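Local coordinates for protein phosphoribosylamine--glycine ligase (Thermotoga maritima, PDB 1VKZ) that catalyses the ATP-dependent joining of glycine to 5-phosphoribosylamine, giving glycinamide ribonucleotide in the second step of de novo purine biosynthesis, at residues H28-G31 with W32-K36; G49-D53 with G54-P58; E62-L65 with K66-E70. All coordinates share one frame; numbering follows the deposited sequence.

Interaction 1 (H28-G31 with W32-K36); sequences HAIG and WAFAK
Successive i to i+4 hydrogen bonds tie His-28 through Gly-31 to Trp-32 through Ala-35 in one unbroken alpha-helix, the straightest being Ala-33 N to Ala-29 O (3.1 Å, N-H...O angle 171°). Trp-32 N gives its proton chiefly to His-28 O at 2.7 Å, with a second, weak bond to Ala-29 O. The next carbonyl, that of Ile-30, takes the amide of Phe-34 and also meets the rim of the phenyl ring, where Phe-34 CD2 lies 3.2 Å from Ile-30 O. Phe-34 and Ile-30, one turn apart, run side by side in the same direction; the CG2 branch of Ile-30 lies in the plane of the phenyl ring and meets its edge, 4.0 Å from Phe-34 CE2. That branch is set anti to the backbone N of Ile-30, which brings it alongside the ring one turn on. Both side chains reach strand 17-22, Ile-30 at Ile-20 and Phe-34 at Val-18. Trp-32 leaves the helix on another side, its CG anti to the backbone N (chi1 167°), and the indole turns an edge to Ala-29 O while Lys-36 CD sits over one face, 3.3 Å above the plane and toward the rim. Phe-357 meets the same indole edge-to-face, and Val-299 packs on Trp-32 and Ala-33. The arrangement is that of the helix in a beta-alpha-beta unit, strand 17-22, helix 25-36 and strand 40-43, in the Rossmann-like N domain of the GARS family.

Interaction 2 (G49-D53 with G54-P58); sequences GTKRD and GTNHP
The loop between strands 40-43 and 55-56 of the parallel sheet ends in a short 3-10 turn, and the first residue of that turn, Thr-50, meets Asn-56 of the edge strand that follows. The two side chains cross at about a right angle, Thr-50 OG1 coming 2.7 Å from Asn-56 OD1. Thr-50 reaches there because its hydroxyl stands between the backbone N and the carbonyl carbon (chi1 51°), turning OG1 to the strand. Asn-47 O, outside the turn, is hydrogen-bonded to both Asn-56 ND2 and Thr-50 OG1, so the amide and the hydroxyl gather round one loop carbonyl. Lys-51 lies across the carboxamide, its CG 3.7 Å from Asn-56 ND2. The chain of Lys-51 runs extended and bends only at its end, where Lys-51 NZ donates to a water at 3.1 Å; the same water accepts the backbone N-H of Asn-56, 2.7 Å from Asn-56 N. With an alanine at Asn-56 the carboxamide is gone, which would probably leave Asn-47 O with one donor fewer and open a gap beside Thr-50 OG1 and Lys-51 CG. At the turn itself, Gly-54 N makes a weak bond to Thr-50 O (3.1 Å, N-H...O angle 128°), and Lys-51 CA brings a C-H to Gly-54 O at 3.4 Å. Beyond the turn, Thr-55 and His-57 form backbone hydrogen bonds to strand 40-43. The whole is a 3-10 turn leading into the edge strand of a Rossmann-like parallel sheet.

Interaction 3 (E62-L65 with K66-E70); sequences EKTL and KAIPE
Leu-65 and Ile-68 pack side by side where helix 62-66 gives way to the loop leading to strand 73-74 in the Rossmann-like N domain. Their side chains point the same way, with Leu-65 CD2 4.1 Å from Ile-68 CD1. Ile-68 also closes on the backbone of the last helical turn: CG1 stands anti to its own carbonyl carbon (chi1 -51°), which lays that branch against the carbonyl of Thr-64, and CD1 continues along the helix end to the CA of Leu-65. Two backbone hydrogen bonds accompany this packing. Lys-66 N donates to Glu-62 O at 2.8 Å, an ordinary alpha-helical bond. Two residues on, the spacing shortens to i to i+3, Ile-68 N to Leu-65 O at 3.3 Å; the donor stands well above the carbonyl plane, 72° out of it, as the chain swings from the helical path into the extended backbone of Ile-68.

On the outer side, Lys-66 lays its methylene chain beside the Glu-62 carbonyl, its CG 3.2 Å from Glu-62 O, before bending away at chi3 and chi4. The opposite charges of these two residues do not meet, Glu-62 OE2 and Lys-66 NZ being 6.1 Å apart, so any attraction between them is probably modest. Ala-67 places its methyl near the carbonyls of Lys-63 and Thr-64.

A second shell holds the pair in place. Leu-65 packs on Leu-21 and Tyr-59, Ile-68 touches His-19, and both reach Ile-73, which joins the helix end to the parallel sheet. Thr-64 OG1 accepts a hydrogen bond from Glu-60 N, which ties the helix to the chain just before it. Within the turn, the tightest approach of the isoleucine side chain is that of Ile-68 CG1 to Thr-64 O, at 3.1 Å.

In the fold
All three contacts belong to the N domain and follow one another along the chain. Interaction 1 is the buried one, a helix packed on the sheet and on helices 294-301 and 303-315; interaction 2 lies at the surface, and interaction 3 is partly buried. Interactions 1 and 2 touch: His-28 NE2 is probably hydrogen-bonded to Asp-53 OD2 (2.9 Å), a polar link from the helix to the loop. Interactions 2 and 3 meet more loosely, through Pro-58 and Thr-64. Apolar edges and helical bonds dominate interaction 1, amide, hydroxyl and water contacts interaction 2; interaction 3 has an aliphatic pair turned to the sheet, with an exposed lysine on another side. Interactions 1 and 3 both pack on strand 17-22, with nearest atoms about 12 Å apart.

Interaction 1 (H28-G31 with W32-K36)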
loop_
_atom_site.group_PDB
_atom_site.type_symbol
_atom_site.label_atom_id
_atom_site.label_comp_id
_atom_site.label_asym_id
_atom_site.label_seq_id
_atom_site.Cartn_x
_atom_site.Cartn_y
_atom_site.Cartn_z
ATOM N N HIS A 28 3.406 0.890 -12.133
ATOM C CA HIS A 28 4.418 0.601 -13.117
ATOM C C HIS A 28 4.995 -0.786 -12.876
ATOM O O HIS A 28 5.183 -1.533 -13.805
ATOM C CB HIS A 28 5.494 1.701 -13.115
ATOM C CG HIS A 28 6.521 1.546 -14.191
ATOM N ND1 HIS A 28 7.754 2.162 -14.133
ATOM C CD2 HIS A 28 6.507 0.839 -15.345
ATOM C CE1 HIS A 28 8.454 1.835 -15.209
ATOM N NE2 HIS A 28 7.729 1.019 -15.951
ATOM N N ALA A 29 5.249 -1.144 -11.632
ATOM C CA ALA A 29 5.691 -2.493 -11.325
ATOM C C ALA A 29 4.674 -3.550 -11.811
ATOM O O ALA A 29 5.038 -4.517 -12.500
ATOM C CB ALA A 29 5.961 -2.630 -9.866
ATOM N N ILE A 30 3.411 -3.361 -11.479
ATOM C CA ILE A 30 2.371 -4.289 -11.912
ATOM C C ILE A 30 2.306 -4.382 -13.454
ATOM O O ILE A 30 2.325 -5.462 -14.017
ATOM C CB ILE A 30 1.045 -3.920 -11.312
ATOM C CG1 ILE A 30 1.085 -4.151 -9.798
ATOM C CG2 ILE A 30 -0.022 -4.781 -11.903
ATOM C CD1 ILE A 30 -0.071 -3.556 -9.053
ATOM N N GLY A 31 2.336 -3.245 -14.117
ATOM C CA GLY A 31 2.395 -3.236 -15.571
ATOM C C GLY A 31 3.664 -3.802 -16.135
ATOM O O GLY A 31 3.690 -4.281 -17.228
ATOM N N TRP A 32 4.754 -3.696 -15.390
ATOM C CA TRP A 32 6.045 -4.171 -15.885
ATOM C C TRP A 32 5.999 -5.703 -15.985
ATOM O O TRP A 32 6.314 -6.256 -17.015
ATOM C CB TRP A 32 7.164 -3.659 -14.972
ATOM C CG TRP A 32 8.488 -4.308 -15.191
ATOM C CD1 TRP A 32 9.415 -3.992 -16.128
ATOM C CD2 TRP A 32 9.041 -5.389 -14.424
ATOM N NE1 TRP A 32 10.515 -4.813 -16.004
ATOM C CE2 TRP A 32 10.309 -5.687 -14.973
ATOM C CE3 TRP A 32 8.599 -6.129 -13.314
ATOM C CZ2 TRP A 32 11.137 -6.687 -14.457
ATOM C CZ3 TRP A 32 9.424 -7.148 -12.818
ATOM C CH2 TRP A 32 10.677 -7.400 -13.382
ATOM N N ALA A 33 5.530 -6.353 -14.918
ATOM C CA ALA A 33 5.353 -7.804 -14.861
ATOM C C ALA A 33 4.454 -8.373 -15.962
ATOM O O ALA A 33 4.774 -9.379 -16.614
ATOM C CB ALA A 33 4.781 -8.188 -13.540
ATOM N N PHE A 34 3.317 -7.742 -16.173
ATOM C CA PHE A 34 2.409 -8.191 -17.218
ATOM C C PHE A 34 3.024 -8.087 -18.606
ATOM O O PHE A 34 2.872 -8.977 -19.437
ATOM C CB PHE A 34 1.087 -7.411 -17.158
ATOM C CG PHE A 34 0.141 -7.974 -16.182
ATOM C CD1 PHE A 34 -0.575 -9.106 -16.492
ATOM C CD2 PHE A 34 0.059 -7.471 -14.912
ATOM C CE1 PHE A 34 -1.418 -9.676 -15.583
ATOM C CE2 PHE A 34 -0.800 -8.048 -13.990
ATOM C CZ PHE A 34 -1.550 -9.146 -14.341
ATOM N N ALA A 35 3.706 -6.981 -18.854
ATOM C CA ALA A 35 4.295 -6.721 -20.144
ATOM C C ALA A 35 5.426 -7.706 -20.368
ATOM O O ALA A 35 5.681 -8.119 -21.516
ATOM C CB ALA A 35 4.798 -5.269 -20.209
ATOM N N LYS A 36 6.088 -8.067 -19.264
ATOM C CA LYS A 36 7.181 -9.043 -19.239
ATOM C C LYS A 36 6.651 -10.437 -19.665
ATOM O O LYS A 36 7.348 -11.194 -20.351
ATOM C CB LYS A 36 7.819 -9.071 -17.830
ATOM C CG LYS A 36 9.238 -9.599 -17.734
ATOM C CD LYS A 36 10.003 -8.955 -16.579
ATOM C CE LYS A 36 11.225 -9.792 -16.115
ATOM N NZ LYS A 36 12.451 -9.718 -16.998
#

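Interaction 2 (G49-D53 with G54-P58)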
loop_
_atom_site.group_PDB
_atom_site.type_symbol
_atom_site.label_atom_id
_atom_site.label_comp_id
_atom_site.label_asym_id
_atom_site.label_seq_id
_atom_site.Cartn_x
_atom_site.Cartn_y
_atom_site.Cartn_z
ATOM N N GLY A 49 7.665 7.059 -17.260
ATOM C CA GLY A 49 8.381 5.810 -17.173
ATOM C C GLY A 49 7.558 4.654 -17.660
ATOM O O GLY A 49 8.117 3.653 -18.114
ATOM N N THR A 50 6.227 4.767 -17.575
ATOM C CA THR A 50 5.355 3.622 -17.873
ATOM C C THR A 50 5.197 3.409 -19.361
ATOM O O THR A 50 4.720 2.366 -19.807
ATOM C CB THR A 50 3.993 3.751 -17.162
ATOM O OG1 THR A 50 3.402 5.012 -17.416
ATOM C CG2 THR A 50 4.157 3.768 -15.690
ATOM N N LYS A 51 5.624 4.406 -20.131
ATOM C CA LYS A 51 5.754 4.281 -21.585
ATOM C C LYS A 51 6.697 3.145 -22.016
ATOM O O LYS A 51 6.578 2.651 -23.126
ATOM C CB LYS A 51 6.198 5.622 -22.200
ATOM C CG LYS A 51 5.119 6.711 -22.142
ATOM C CD LYS A 51 5.431 7.895 -23.068
ATOM C CE LYS A 51 4.440 9.074 -22.912
ATOM N NZ LYS A 51 3.006 8.693 -23.124
ATOM N N ARG A 52 7.612 2.716 -21.146
ATOM C CA ARG A 52 8.543 1.614 -21.470
ATOM C C ARG A 52 7.854 0.291 -21.643
ATOM O O ARG A 52 8.318 -0.562 -22.369
ATOM C CB ARG A 52 9.548 1.395 -20.357
ATOM C CG ARG A 52 10.436 2.550 -20.041
ATOM C CD ARG A 52 11.274 2.301 -18.824
ATOM N NE ARG A 52 12.381 3.238 -18.807
ATOM C CZ ARG A 52 13.563 3.012 -18.251
ATOM N NH1 ARG A 52 13.826 1.859 -17.641
ATOM N NH2 ARG A 52 14.488 3.958 -18.311
ATOM N N ASP A 53 6.769 0.109 -20.919
ATOM C CA ASP A 53 6.144 -1.185 -20.803
ATOM C C ASP A 53 4.697 -1.191 -21.264
ATOM O O ASP A 53 4.094 -2.234 -21.307
ATOM C CB ASP A 53 6.328 -1.658 -19.373
ATOM C CG ASP A 53 7.793 -1.652 -18.976
ATOM O OD1 ASP A 53 8.570 -2.251 -19.750
ATOM O OD2 ASP A 53 8.280 -1.029 -17.995
ATOM N N GLY A 54 4.160 -0.049 -21.664
ATOM C CA GLY A 54 2.807 -0.002 -22.214
ATOM C C GLY A 54 2.454 1.393 -22.705
ATOM O O GLY A 54 3.321 2.228 -22.831
ATOM N N THR A 55 1.183 1.630 -23.004
ATOM C CA THR A 55 0.727 2.927 -23.479
ATOM C C THR A 55 -0.082 3.610 -22.392
ATOM O O THR A 55 -1.005 3.019 -21.848
ATOM C CB THR A 55 -0.158 2.763 -24.743
ATOM O OG1 THR A 55 -0.640 1.420 -24.795
ATOM C CG2 THR A 55 0.645 2.917 -26.041
ATOM N N ASN A 56 0.254 4.866 -22.127
ATOM C CA ASN A 56 -0.466 5.693 -21.175
ATOM C C ASN A 56 -1.697 6.387 -21.794
ATOM O O ASN A 56 -1.618 6.942 -22.879
ATOM C CB ASN A 56 0.486 6.761 -20.625
ATOM C CG ASN A 56 1.588 6.190 -19.776
ATOM O OD1 ASN A 56 1.568 5.020 -19.421
ATOM N ND2 ASN A 56 2.564 7.036 -19.422
ATOM N N HIS A 57 -2.814 6.377 -21.081
ATOM C CA HIS A 57 -4.014 7.085 -21.503
ATOM C C HIS A 57 -4.554 7.863 -20.316
ATOM O O HIS A 57 -4.378 7.456 -19.184
ATOM C CB HIS A 57 -5.089 6.103 -22.009
ATOM C CG HIS A 57 -4.543 5.014 -22.869
ATOM N ND1 HIS A 57 -4.711 4.988 -24.233
ATOM C CD2 HIS A 57 -3.775 3.943 -22.563
ATOM C CE1 HIS A 57 -4.089 3.934 -24.732
ATOM N NE2 HIS A 57 -3.510 3.285 -23.739
ATOM N N PRO A 58 -5.201 8.987 -20.561
ATOM C CA PRO A 58 -5.856 9.714 -19.487
ATOM C C PRO A 58 -6.998 8.922 -18.860
ATOM O O PRO A 58 -7.763 8.263 -19.565
ATOM C CB PRO A 58 -6.390 10.980 -20.182
ATOM C CG PRO A 58 -6.447 10.646 -21.636
ATOM C CD PRO A 58 -5.329 9.674 -21.865
HETATM O O HOH W 1 1.895 5.907 -24.046
#

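Interaction 3 (E62-L65 with K66-E70)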
loop_
_atom_site.group_PDB
_atom_site.type_symbol
_atom_site.label_atom_id
_atom_site.label_comp_id
_atom_site.label_asym_id
_atom_site.label_seq_id
_atom_site.Cartn_x
_atom_site.Cartn_y
_atom_site.Cartn_z
ATOM N N GLU A 62 -15.838 6.728 -15.181
ATOM C CA GLU A 62 -16.702 5.771 -15.876
ATOM C C GLU A 62 -16.567 5.775 -17.413
ATOM O O GLU A 62 -16.858 4.763 -18.054
ATOM C CB GLU A 62 -18.179 6.010 -15.511
ATOM C CG GLU A 62 -18.707 5.187 -14.343
ATOM C CD GLU A 62 -20.229 5.038 -14.384
ATOM O OE1 GLU A 62 -20.910 5.978 -14.863
ATOM O OE2 GLU A 62 -20.755 3.983 -13.955
ATOM N N LYS A 63 -16.166 6.902 -18.003
ATOM C CA LYS A 63 -15.973 6.976 -19.458
ATOM C C LYS A 63 -14.780 6.099 -19.868
ATOM O O LYS A 63 -14.819 5.402 -20.886
ATOM C CB LYS A 63 -15.762 8.430 -19.906
ATOM C CG LYS A 63 -15.924 8.669 -21.414
ATOM C CD LYS A 63 -14.991 9.781 -21.916
ATOM C CE LYS A 63 -15.525 11.187 -21.634
ATOM N NZ LYS A 63 -16.128 11.825 -22.846
ATOM N N THR A 64 -13.728 6.139 -19.060
ATOM C CA THR A 64 -12.560 5.299 -19.262
ATOM C C THR A 64 -12.900 3.821 -19.155
ATOM O O THR A 64 -12.475 3.022 -19.992
ATOM C CB THR A 64 -11.498 5.640 -18.221
ATOM O OG1 THR A 64 -10.943 6.932 -18.508
ATOM C CG2 THR A 64 -10.307 4.651 -18.274
ATOM N N LEU A 65 -13.675 3.481 -18.129
ATOM C CA LEU A 65 -13.954 2.099 -17.776
ATOM C C LEU A 65 -15.095 1.454 -18.572
ATOM O O LEU A 65 -15.065 0.243 -18.826
ATOM C CB LEU A 65 -14.226 2.006 -16.277
ATOM C CG LEU A 65 -13.002 2.347 -15.426
ATOM C CD1 LEU A 65 -13.384 2.875 -14.061
ATOM C CD2 LEU A 65 -12.114 1.153 -15.285
ATOM N N LYS A 66 -16.098 2.242 -18.957
ATOM C CA LYS A 66 -17.204 1.732 -19.779
ATOM C C LYS A 66 -16.695 1.261 -21.141
ATOM O O LYS A 66 -17.286 0.369 -21.762
ATOM C CB LYS A 66 -18.294 2.808 -20.011
ATOM C CG LYS A 66 -19.358 2.910 -18.916
ATOM C CD LYS A 66 -20.390 3.981 -19.255
ATOM C CE LYS A 66 -21.451 3.477 -20.244
ATOM N NZ LYS A 66 -22.369 2.439 -19.656
ATOM N N ALA A 67 -15.610 1.882 -21.601
ATOM C CA ALA A 67 -15.056 1.612 -22.920
ATOM C C ALA A 67 -14.209 0.331 -22.940
ATOM O O ALA A 67 -14.006 -0.281 -23.984
ATOM C CB ALA A 67 -14.231 2.808 -23.388
ATOM N N ILE A 68 -13.744 -0.095 -21.786
ATOM C CA ILE A 68 -12.895 -1.276 -21.705
ATOM C C ILE A 68 -13.729 -2.572 -21.676
ATOM O O ILE A 68 -14.621 -2.724 -20.840
ATOM C CB ILE A 68 -12.036 -1.218 -20.435
ATOM C CG1 ILE A 68 -11.301 0.122 -20.331
ATOM C CG2 ILE A 68 -11.058 -2.399 -20.421
ATOM C CD1 ILE A 68 -10.657 0.347 -18.990
ATOM N N PRO A 69 -13.425 -3.518 -22.553
ATOM C CA PRO A 69 -14.196 -4.766 -22.616
ATOM C C PRO A 69 -13.871 -5.725 -21.465
ATOM O O PRO A 69 -13.054 -5.375 -20.609
ATOM C CB PRO A 69 -13.768 -5.358 -23.960
ATOM C CG PRO A 69 -12.351 -4.864 -24.110
ATOM C CD PRO A 69 -12.344 -3.471 -23.558
ATOM N N GLU A 70 -14.487 -6.916 -21.422
ATOM C CA GLU A 70 -14.010 -7.927 -20.452
ATOM C C GLU A 70 -12.636 -8.439 -20.842
ATOM O O GLU A 70 -12.380 -8.743 -22.000
ATOM C CB GLU A 70 -14.952 -9.097 -20.260
ATOM C CG GLU A 70 -15.673 -9.037 -18.926
ATOM C CD GLU A 70 -16.727 -7.945 -18.896
ATOM O OE1 GLU A 70 -17.218 -7.554 -19.996
ATOM O OE2 GLU A 70 -17.062 -7.497 -17.771
#